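Local coordinates for AlyGC (Glaciecola chathamensis, PDB 5GKD), which probably cleaves the marine polysaccharide alginate by beta-elimination, as a calcium-binding lyase of polysaccharide lyase family 6, at residues G147-V152 with G172-L177; V257-G262 with G635-M640; N274-G279 with G396-E401; T281-G286 with E689-V694. All coordinates share one frame; numbering follows the deposited sequence.

Contact 1 (G147-V152 with G172-L177)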
# COMPACT_ATOMS: atom_id res chain seq x y z
N GLY A 147 10.97 -10.16 11.92
CA GLY A 147 12.38 -10.43 12.15
C GLY A 147 12.57 -10.67 13.63
O GLY A 147 12.07 -9.93 14.48
N VAL A 148 13.32 -11.73 13.94
CA VAL A 148 13.63 -12.06 15.32
C VAL A 148 14.34 -10.86 15.97
O VAL A 148 15.02 -10.07 15.30
CB VAL A 148 14.48 -13.34 15.35
CG1 VAL A 148 15.83 -13.12 14.72
CG2 VAL A 148 14.64 -13.89 16.79
N THR A 149 14.12 -10.68 17.26
CA THR A 149 14.83 -9.61 17.96
C THR A 149 16.31 -9.93 18.04
O THR A 149 17.16 -9.09 17.73
CB THR A 149 14.23 -9.38 19.35
OG1 THR A 149 12.82 -9.13 19.22
CG2 THR A 149 14.88 -8.18 20.05
N MET A 150 16.64 -11.16 18.41
CA MET A 150 18.03 -11.56 18.58
C MET A 150 18.21 -12.98 18.08
O MET A 150 17.40 -13.86 18.39
CB MET A 150 18.47 -11.49 20.03
CG MET A 150 19.87 -12.00 20.25
SD MET A 150 20.42 -11.71 21.92
CE MET A 150 22.15 -12.12 21.77
N ALA A 151 19.29 -13.21 17.34
CA ALA A 151 19.59 -14.53 16.83
C ALA A 151 21.08 -14.83 16.94
O ALA A 151 21.91 -13.92 16.96
CB ALA A 151 19.12 -14.68 15.37
N VAL A 152 21.40 -16.11 17.04
CA VAL A 152 22.76 -16.63 16.90
C VAL A 152 22.83 -17.30 15.54
O VAL A 152 22.05 -18.22 15.27
CB VAL A 152 23.09 -17.64 18.01
CG1 VAL A 152 24.36 -18.40 17.67
CG2 VAL A 152 23.20 -16.96 19.35
N GLY A 172 12.18 -6.84 26.97
CA GLY A 172 10.95 -6.16 27.29
C GLY A 172 9.85 -6.45 26.30
O GLY A 172 10.01 -7.21 25.35
N PRO A 173 8.70 -5.83 26.53
CA PRO A 173 7.51 -6.10 25.73
C PRO A 173 7.73 -6.03 24.22
O PRO A 173 8.32 -5.09 23.69
CB PRO A 173 6.53 -5.03 26.20
CG PRO A 173 6.90 -4.81 27.66
CD PRO A 173 8.42 -4.98 27.71
N ARG A 174 7.26 -7.06 23.52
CA ARG A 174 7.27 -7.11 22.07
C ARG A 174 5.84 -7.38 21.64
O ARG A 174 5.30 -8.45 21.96
CB ARG A 174 8.19 -8.18 21.49
CG ARG A 174 7.98 -8.29 19.99
CD ARG A 174 9.03 -9.05 19.25
NE ARG A 174 8.72 -8.98 17.83
CZ ARG A 174 9.55 -9.29 16.84
NH1 ARG A 174 10.77 -9.72 17.11
NH2 ARG A 174 9.14 -9.17 15.59
N PRO A 175 5.19 -6.48 20.92
CA PRO A 175 3.78 -6.68 20.59
C PRO A 175 3.63 -7.76 19.52
O PRO A 175 4.58 -8.19 18.88
CB PRO A 175 3.31 -5.31 20.10
CG PRO A 175 4.58 -4.65 19.59
CD PRO A 175 5.72 -5.20 20.41
N ILE A 176 2.38 -8.21 19.38
CA ILE A 176 2.03 -9.20 18.37
C ILE A 176 2.45 -8.70 17.00
O ILE A 176 2.22 -7.54 16.63
CB ILE A 176 0.52 -9.48 18.42
CG1 ILE A 176 0.14 -10.09 19.78
CG2 ILE A 176 0.09 -10.36 17.26
CD1 ILE A 176 -1.37 -10.04 20.07
N LEU A 177 3.09 -9.58 16.23
CA LEU A 177 3.51 -9.22 14.88
C LEU A 177 2.36 -9.32 13.90
O LEU A 177 2.16 -8.42 13.07
CB LEU A 177 4.65 -10.13 14.44
CG LEU A 177 5.65 -9.75 13.34
CD1 LEU A 177 6.04 -10.97 12.51
CD2 LEU A 177 5.25 -8.59 12.48
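R174 sends one extended arm from the 172-177 loop to the loop G147-T149, and its terminal nitrogens grip it through a carbonyl and a hydroxyl. From CB the chain sets off toward the other segment with CG anti to the backbone N (chi1 172°), and it stays extended as far as NE. CD is the first atom to meet anything across the contact, passing 3.8 Å from T149 OG1. At CZ the group flattens into a plane whose edge, not its face, is presented to the partner. NH1 carries most of the load: it donates to G147 O at 2.9 Å and to T149 OG1 at 3.0 Å. The first of these acceptors lies almost in the guanidinium plane, the second is tilted 24° from it. NH2 adds a longer bond of 3.2 Å, more bent than that of NH1 to the same G147 O, its donor lying above the carbonyl plane. Two nitrogens therefore clasp a single oxygen end-on, and with the threonine bond they fix the rotation of the guanidinium. K143 NZ brings another donor to G147 O, so this buried carbonyl accepts from an arginine and a lysine, whose charges would probably polarise it. T149 also bonds through its backbone to E183, a calcium ligand, and the side chain of V148 lies about 8 Å from the bound calcium. The setting is a right-handed parallel beta-helix, the fold of the chondroitinase B family, in which an arginine from the loop after strand 170-171 holds the approach to strand 150-152, close to the metal site.

Contact 2 (V257-G262 with G635-M640)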
# COMPACT_ATOMS: atom_id res chain seq x y z
N VAL A 257 -3.05 -14.92 31.71
CA VAL A 257 -3.19 -14.12 30.50
C VAL A 257 -3.39 -15.03 29.29
O VAL A 257 -2.84 -16.14 29.21
CB VAL A 257 -1.97 -13.19 30.33
CG1 VAL A 257 -1.96 -12.51 28.97
CG2 VAL A 257 -1.96 -12.15 31.44
N ASP A 258 -4.19 -14.55 28.33
CA ASP A 258 -4.60 -15.34 27.17
C ASP A 258 -3.39 -15.78 26.36
O ASP A 258 -2.47 -15.01 26.11
CB ASP A 258 -5.55 -14.52 26.27
CG ASP A 258 -6.43 -15.40 25.38
OD1 ASP A 258 -6.76 -16.52 25.82
OD2 ASP A 258 -6.82 -14.98 24.24
N HIS A 259 -3.41 -17.04 25.93
CA HIS A 259 -2.40 -17.57 25.02
C HIS A 259 -0.98 -17.55 25.59
O HIS A 259 -0.01 -17.42 24.84
CB HIS A 259 -2.45 -16.83 23.68
CG HIS A 259 -3.64 -17.19 22.83
ND1 HIS A 259 -3.86 -18.47 22.38
CD2 HIS A 259 -4.65 -16.44 22.36
CE1 HIS A 259 -4.97 -18.49 21.66
NE2 HIS A 259 -5.47 -17.27 21.63
N THR A 260 -0.80 -17.70 26.90
CA THR A 260 0.53 -17.89 27.48
C THR A 260 0.94 -19.37 27.46
O THR A 260 0.21 -20.23 27.97
CB THR A 260 0.57 -17.35 28.91
OG1 THR A 260 -0.58 -17.82 29.64
CG2 THR A 260 0.59 -15.85 28.94
N GLY A 261 2.10 -19.68 26.88
CA GLY A 261 2.73 -21.02 26.96
C GLY A 261 3.94 -21.00 27.91
O GLY A 261 4.19 -19.98 28.51
N GLY A 262 4.73 -22.05 28.09
CA GLY A 262 4.74 -23.27 27.38
C GLY A 262 6.19 -23.68 27.11
O GLY A 262 7.01 -22.85 26.73
N GLY A 635 -4.46 -15.89 15.95
CA GLY A 635 -5.59 -15.15 15.45
C GLY A 635 -5.74 -15.28 13.96
O GLY A 635 -4.93 -15.93 13.30
N PRO A 636 -6.78 -14.67 13.40
CA PRO A 636 -7.85 -13.91 14.04
C PRO A 636 -8.81 -14.70 14.93
O PRO A 636 -9.05 -15.88 14.72
CB PRO A 636 -8.62 -13.33 12.85
CG PRO A 636 -7.65 -13.31 11.74
CD PRO A 636 -6.83 -14.55 11.93
N HIS A 637 -9.33 -14.03 15.95
CA HIS A 637 -10.48 -14.51 16.72
C HIS A 637 -11.66 -13.64 16.32
O HIS A 637 -11.60 -12.42 16.45
CB HIS A 637 -10.26 -14.38 18.23
CG HIS A 637 -8.97 -14.93 18.74
ND1 HIS A 637 -7.75 -14.35 18.49
CD2 HIS A 637 -8.72 -15.99 19.55
CE1 HIS A 637 -6.80 -15.04 19.10
NE2 HIS A 637 -7.36 -16.04 19.76
N VAL A 638 -12.73 -14.26 15.83
CA VAL A 638 -13.92 -13.55 15.39
C VAL A 638 -15.09 -14.00 16.26
O VAL A 638 -15.47 -15.18 16.24
CB VAL A 638 -14.22 -13.79 13.90
CG1 VAL A 638 -15.46 -13.05 13.49
CG2 VAL A 638 -13.04 -13.35 13.08
N VAL A 639 -15.64 -13.08 17.04
CA VAL A 639 -16.65 -13.38 18.05
C VAL A 639 -17.82 -12.43 17.81
O VAL A 639 -17.65 -11.22 17.91
CB VAL A 639 -16.11 -13.22 19.48
CG1 VAL A 639 -17.24 -13.33 20.49
CG2 VAL A 639 -15.03 -14.23 19.76
N MET A 640 -18.99 -12.99 17.49
CA MET A 640 -20.16 -12.17 17.21
C MET A 640 -21.39 -12.76 17.90
O MET A 640 -21.82 -13.86 17.56
CB MET A 640 -20.40 -12.04 15.71
CG MET A 640 -19.27 -11.36 15.00
SD MET A 640 -19.70 -10.77 13.37
CE MET A 640 -18.10 -10.07 12.87
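H259 and H637 meet through their imidazole rims, each bringing NE2 to the other from the opposite direction. The polar part of the contact is one hydrogen bond, NE2 to NE2 at 2.9 Å; either ring could be the donor. The aromatic part is rim to rim: the ring planes are turned 53° apart, the centroids lie 5.1 Å from each other, and neither ring covers the other's face. Backbone geometry sets up the meeting. V257 to T260 form a type II beta turn, pinned by T260 OG1 to V257 O at 2.8 Å, and H259 near its tip holds a positive phi of 62°, its side chain directed toward the 635-640 segment. An alanine in place of H259 would probably leave H637 NE2 without this partner and open a gap between the two segments. The other ring nitrogen, H637 ND1, bonds to E605 O, so both ring nitrogens of this buried residue are engaged. F634 stacks on H259 and Y606 on H637, extending the aromatic cluster. The turn itself lies between strands 246-253 and 263-265, while H637 opens strand 637-641, which runs parallel to strands 606-610 and 667-676.

Contact 3 (N274-G279 with G396-E401)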
# COMPACT_ATOMS: atom_id res chain seq x y z
N ASN A 274 13.26 -29.67 35.84
CA ASN A 274 13.28 -28.67 36.90
C ASN A 274 12.74 -27.31 36.44
O ASN A 274 13.20 -26.27 36.89
CB ASN A 274 14.69 -28.51 37.48
CG ASN A 274 14.66 -28.02 38.90
OD1 ASN A 274 13.82 -28.44 39.67
ND2 ASN A 274 15.55 -27.08 39.24
N ASN A 275 11.75 -27.30 35.55
CA ASN A 275 11.09 -26.07 35.14
C ASN A 275 9.76 -25.87 35.88
O ASN A 275 9.02 -26.82 36.13
CB ASN A 275 10.83 -26.06 33.63
CG ASN A 275 12.10 -26.23 32.83
OD1 ASN A 275 12.90 -25.30 32.70
ND2 ASN A 275 12.29 -27.42 32.27
N TYR A 276 9.45 -24.61 36.16
CA TYR A 276 8.26 -24.22 36.90
C TYR A 276 7.32 -23.44 35.99
O TYR A 276 7.73 -22.43 35.41
CB TYR A 276 8.64 -23.40 38.13
CG TYR A 276 7.47 -22.93 38.97
CD1 TYR A 276 6.77 -21.77 38.64
CD2 TYR A 276 7.07 -23.66 40.08
CE1 TYR A 276 5.71 -21.35 39.42
CE2 TYR A 276 6.02 -23.25 40.85
CZ TYR A 276 5.35 -22.10 40.52
OH TYR A 276 4.32 -21.70 41.31
N LEU A 277 6.06 -23.88 35.91
CA LEU A 277 5.07 -23.37 34.97
C LEU A 277 3.76 -23.10 35.71
O LEU A 277 3.19 -24.02 36.32
CB LEU A 277 4.84 -24.37 33.82
CG LEU A 277 6.01 -24.74 32.90
CD1 LEU A 277 6.93 -25.78 33.50
CD2 LEU A 277 5.52 -25.23 31.54
N GLU A 278 3.28 -21.87 35.65
CA GLU A 278 2.12 -21.45 36.42
C GLU A 278 1.23 -20.54 35.59
O GLU A 278 1.70 -19.60 34.96
CB GLU A 278 2.52 -20.71 37.71
CG GLU A 278 1.33 -20.28 38.55
CD GLU A 278 1.74 -19.56 39.83
OE1 GLU A 278 2.94 -19.57 40.18
OE2 GLU A 278 0.85 -18.98 40.48
N GLY A 279 -0.07 -20.82 35.64
CA GLY A 279 -1.09 -19.93 35.12
C GLY A 279 -1.02 -19.74 33.62
O GLY A 279 -1.25 -18.63 33.13
N GLY A 396 9.14 -16.99 45.49
CA GLY A 396 7.98 -16.73 44.65
C GLY A 396 7.32 -17.95 44.03
O GLY A 396 6.37 -17.77 43.26
N LEU A 397 7.77 -19.16 44.33
CA LEU A 397 7.24 -20.35 43.68
C LEU A 397 6.40 -21.19 44.63
O LEU A 397 6.67 -21.26 45.84
CB LEU A 397 8.37 -21.20 43.10
CG LEU A 397 9.37 -20.51 42.16
CD1 LEU A 397 10.38 -21.53 41.69
CD2 LEU A 397 8.66 -19.86 40.99
N LEU A 398 5.41 -21.87 44.06
CA LEU A 398 4.52 -22.75 44.82
C LEU A 398 5.13 -24.13 45.00
O LEU A 398 5.68 -24.72 44.06
CB LEU A 398 3.18 -22.89 44.10
CG LEU A 398 2.29 -21.65 44.08
CD1 LEU A 398 1.13 -21.86 43.11
CD2 LEU A 398 1.78 -21.36 45.48
N TYR A 399 5.02 -24.67 46.22
CA TYR A 399 5.47 -26.00 46.57
C TYR A 399 4.41 -26.72 47.39
O TYR A 399 3.68 -26.09 48.16
CB TYR A 399 6.78 -25.96 47.37
CG TYR A 399 7.95 -25.45 46.58
CD1 TYR A 399 8.22 -24.08 46.50
CD2 TYR A 399 8.79 -26.32 45.91
CE1 TYR A 399 9.30 -23.60 45.78
CE2 TYR A 399 9.85 -25.86 45.19
CZ TYR A 399 10.11 -24.50 45.11
OH TYR A 399 11.18 -24.07 44.38
N PRO A 400 4.30 -28.04 47.26
CA PRO A 400 3.48 -28.81 48.20
C PRO A 400 3.87 -28.52 49.64
O PRO A 400 5.05 -28.38 49.97
CB PRO A 400 3.79 -30.27 47.83
CG PRO A 400 4.36 -30.23 46.45
CD PRO A 400 5.08 -28.91 46.36
N GLU A 401 2.86 -28.40 50.51
CA GLU A 401 3.12 -28.27 51.94
C GLU A 401 3.92 -29.45 52.46
O GLU A 401 4.80 -29.29 53.31
CB GLU A 401 1.82 -28.14 52.72
CG GLU A 401 0.99 -26.94 52.36
CD GLU A 401 0.07 -26.46 53.45
OE1 GLU A 401 -0.50 -27.30 54.19
OE2 GLU A 401 -0.12 -25.24 53.55
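A two-stranded antiparallel hairpin, strands 390-392 and 398-400, is laid against strand 271-278, and Y276 is met there by L397 and L398. The tyrosine hydroxyl is the polar centre. L398 N donates to Y276 OH at 3.0 Å with a nearly straight angle of 160°, and the hydroxyl in turn donates a hydrogen bond to E278 OE1 at 2.8 Å, reaching that oxygen from above the carboxylate plane. OH thus accepts from a backbone amide of one segment and donates to an acid of the other, which would hold the phenol in place. With CG anti to the backbone N (chi1 179°), the ring of Y276 is carried out toward the hairpin. Over one face sits L397 CD2, a CH-pi contact 3.7 Å from the ring centroid and shifted somewhat toward the rim. Here the hairpin is fastened to the side of a parallel beta-helix: strand 271-278 lies between the parallel strands 246-253 and 310-317, and L397 also touches V251 and F253 on the first while L398 touches V317 on the second. The leucine beside the bonded amide packs closely, its CB 3.2 Å from Y276 OH. Farther out, L398 CD1 lies 3.9 Å from E278 OE2, the two side chains crossing at about a right angle. E278 OE2 also forms a salt bridge with R392 of the hairpin's first strand.

Contact 4 (T281-G286 with E689-V694); sequences TGYRFG and EPKTWV
R284 NE and E689 OE1 form a salt bridge at 2.7 Å that is almost perfectly straight, with an N-H...O angle of 175°. The oxygen lies in the guanidinium plane and accepts on its anti lone pair, while the carboxylate plane is turned 72° from the guanidinium. Using NE for E689 keeps the outer end of the arginine available: NH2 makes a second salt bridge, to E631. With two acids dividing one cation, the positive charge is probably well balanced even though R332 approaches the same NH2. A leucine in place of R284 would probably leave E689 and E631 without their shared counter-charge. E689 N lies over one face of the guanidinium and F285 CE1 over the opposite one, 4.0 Å from the plane, both offset toward the rim. Outward from this, K691 bends at its last torsion (chi4 55°) to bring NZ within 3.7 Å of Y283 CE1, approaching the ring obliquely. The tyrosine ring meets H259 as well. The salt bridge and the Y283-K691 contact join two parallel beta-helices, linking a loop after strand 271-278 of the first to the residues leading into and starting strand 691-700 of the second.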
# COMPACT_ATOMS: atom_id res chain seq x y z
N THR A 281 -2.35 -20.44 29.86
CA THR A 281 -3.67 -20.69 29.29
C THR A 281 -3.62 -21.17 27.85
O THR A 281 -4.68 -21.40 27.27
CB THR A 281 -4.53 -19.43 29.36
OG1 THR A 281 -3.99 -18.47 28.44
CG2 THR A 281 -4.48 -18.84 30.73
N GLY A 282 -2.46 -21.31 27.25
CA GLY A 282 -2.41 -21.59 25.83
C GLY A 282 -2.75 -23.02 25.50
O GLY A 282 -2.81 -23.88 26.37
N TYR A 283 -2.94 -23.27 24.21
CA TYR A 283 -3.30 -24.60 23.73
C TYR A 283 -2.60 -24.86 22.40
O TYR A 283 -1.97 -23.98 21.83
CB TYR A 283 -4.82 -24.77 23.60
CG TYR A 283 -5.51 -23.75 22.73
CD1 TYR A 283 -5.60 -23.92 21.36
CD2 TYR A 283 -6.07 -22.60 23.28
CE1 TYR A 283 -6.23 -22.99 20.56
CE2 TYR A 283 -6.69 -21.66 22.49
CZ TYR A 283 -6.78 -21.86 21.13
OH TYR A 283 -7.40 -20.92 20.36
N ARG A 284 -2.75 -26.08 21.91
CA ARG A 284 -2.12 -26.58 20.68
C ARG A 284 -0.62 -26.29 20.79
O ARG A 284 -0.01 -26.66 21.80
CB ARG A 284 -2.80 -26.01 19.45
CG ARG A 284 -2.45 -26.78 18.18
CD ARG A 284 -3.46 -26.58 17.05
NE ARG A 284 -3.20 -27.54 15.97
CZ ARG A 284 -2.37 -27.34 14.95
NH1 ARG A 284 -1.70 -26.19 14.84
NH2 ARG A 284 -2.22 -28.28 14.03
N PHE A 285 0.00 -25.65 19.81
CA PHE A 285 1.43 -25.40 19.89
C PHE A 285 1.79 -24.37 20.96
O PHE A 285 2.96 -24.28 21.34
CB PHE A 285 1.97 -24.95 18.52
CG PHE A 285 1.80 -25.97 17.41
CD1 PHE A 285 1.38 -27.27 17.69
CD2 PHE A 285 2.09 -25.62 16.10
CE1 PHE A 285 1.23 -28.19 16.68
CE2 PHE A 285 1.95 -26.52 15.08
CZ PHE A 285 1.51 -27.82 15.36
N GLY A 286 0.83 -23.61 21.47
CA GLY A 286 1.09 -22.70 22.57
C GLY A 286 0.72 -23.22 23.95
O GLY A 286 0.51 -22.43 24.88
N GLU A 689 -6.07 -26.61 12.85
CA GLU A 689 -7.23 -27.11 13.59
C GLU A 689 -8.05 -25.96 14.21
O GLU A 689 -8.19 -25.89 15.42
CB GLU A 689 -6.80 -28.11 14.66
CG GLU A 689 -6.02 -29.31 14.08
CD GLU A 689 -5.49 -30.28 15.14
OE1 GLU A 689 -4.60 -29.90 15.93
OE2 GLU A 689 -5.94 -31.43 15.18
N PRO A 690 -8.58 -25.06 13.39
CA PRO A 690 -9.37 -23.95 13.94
C PRO A 690 -10.62 -24.46 14.62
O PRO A 690 -11.14 -25.53 14.31
CB PRO A 690 -9.71 -23.11 12.71
CG PRO A 690 -9.70 -24.07 11.60
CD PRO A 690 -8.63 -25.08 11.92
N LYS A 691 -11.13 -23.64 15.54
CA LYS A 691 -12.29 -23.96 16.37
C LYS A 691 -13.42 -23.01 16.01
O LYS A 691 -13.28 -21.79 16.12
CB LYS A 691 -11.93 -23.85 17.85
CG LYS A 691 -10.71 -24.67 18.25
CD LYS A 691 -10.27 -24.38 19.68
CE LYS A 691 -9.44 -25.54 20.24
NZ LYS A 691 -8.26 -25.90 19.39
N THR A 692 -14.56 -23.57 15.60
CA THR A 692 -15.73 -22.82 15.16
C THR A 692 -16.97 -23.29 15.91
O THR A 692 -17.23 -24.49 15.98
CB THR A 692 -15.93 -22.99 13.65
OG1 THR A 692 -14.78 -22.52 12.96
CG2 THR A 692 -17.15 -22.22 13.18
N TRP A 693 -17.75 -22.33 16.43
CA TRP A 693 -19.02 -22.60 17.12
C TRP A 693 -20.07 -21.62 16.62
O TRP A 693 -19.96 -20.42 16.87
CB TRP A 693 -18.89 -22.48 18.64
CG TRP A 693 -18.21 -23.62 19.24
CD1 TRP A 693 -18.74 -24.86 19.48
CD2 TRP A 693 -16.86 -23.65 19.70
NE1 TRP A 693 -17.79 -25.67 20.06
CE2 TRP A 693 -16.63 -24.95 20.20
CE3 TRP A 693 -15.83 -22.71 19.73
CZ2 TRP A 693 -15.40 -25.33 20.73
CZ3 TRP A 693 -14.61 -23.09 20.26
CH2 TRP A 693 -14.41 -24.39 20.75
N VAL A 694 -21.10 -22.14 15.96
CA VAL A 694 -22.19 -21.32 15.43
C VAL A 694 -23.47 -21.93 15.98
O VAL A 694 -24.00 -22.89 15.41
CB VAL A 694 -22.21 -21.28 13.90
CG1 VAL A 694 -23.38 -20.45 13.42
CG2 VAL A 694 -20.89 -20.73 13.38

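Contacts 1 and 2 are buried, contact 3 is partly buried and contact 4 lies at the surface. Contacts 1 and 3 work within the N-terminal beta-helix, the former tying successive coils together and the latter fastening a hairpin. Contacts 2 and 4 instead bridge that helix to the C-terminal one; their centres are 8 Å apart, and T281 OG1 and G282 N probably bond to V257 O and T260 O respectively. Chemistry follows place: an arginine on uncharged acceptors in contact 1, paired imidazoles in contact 2, a tyrosine with one leucine over its ring and its hydroxyl bonded to the next residue's amide in contact 3, and opposite charges in contact 4. Contacts 3 and 4 adjoin in sequence without otherwise touching.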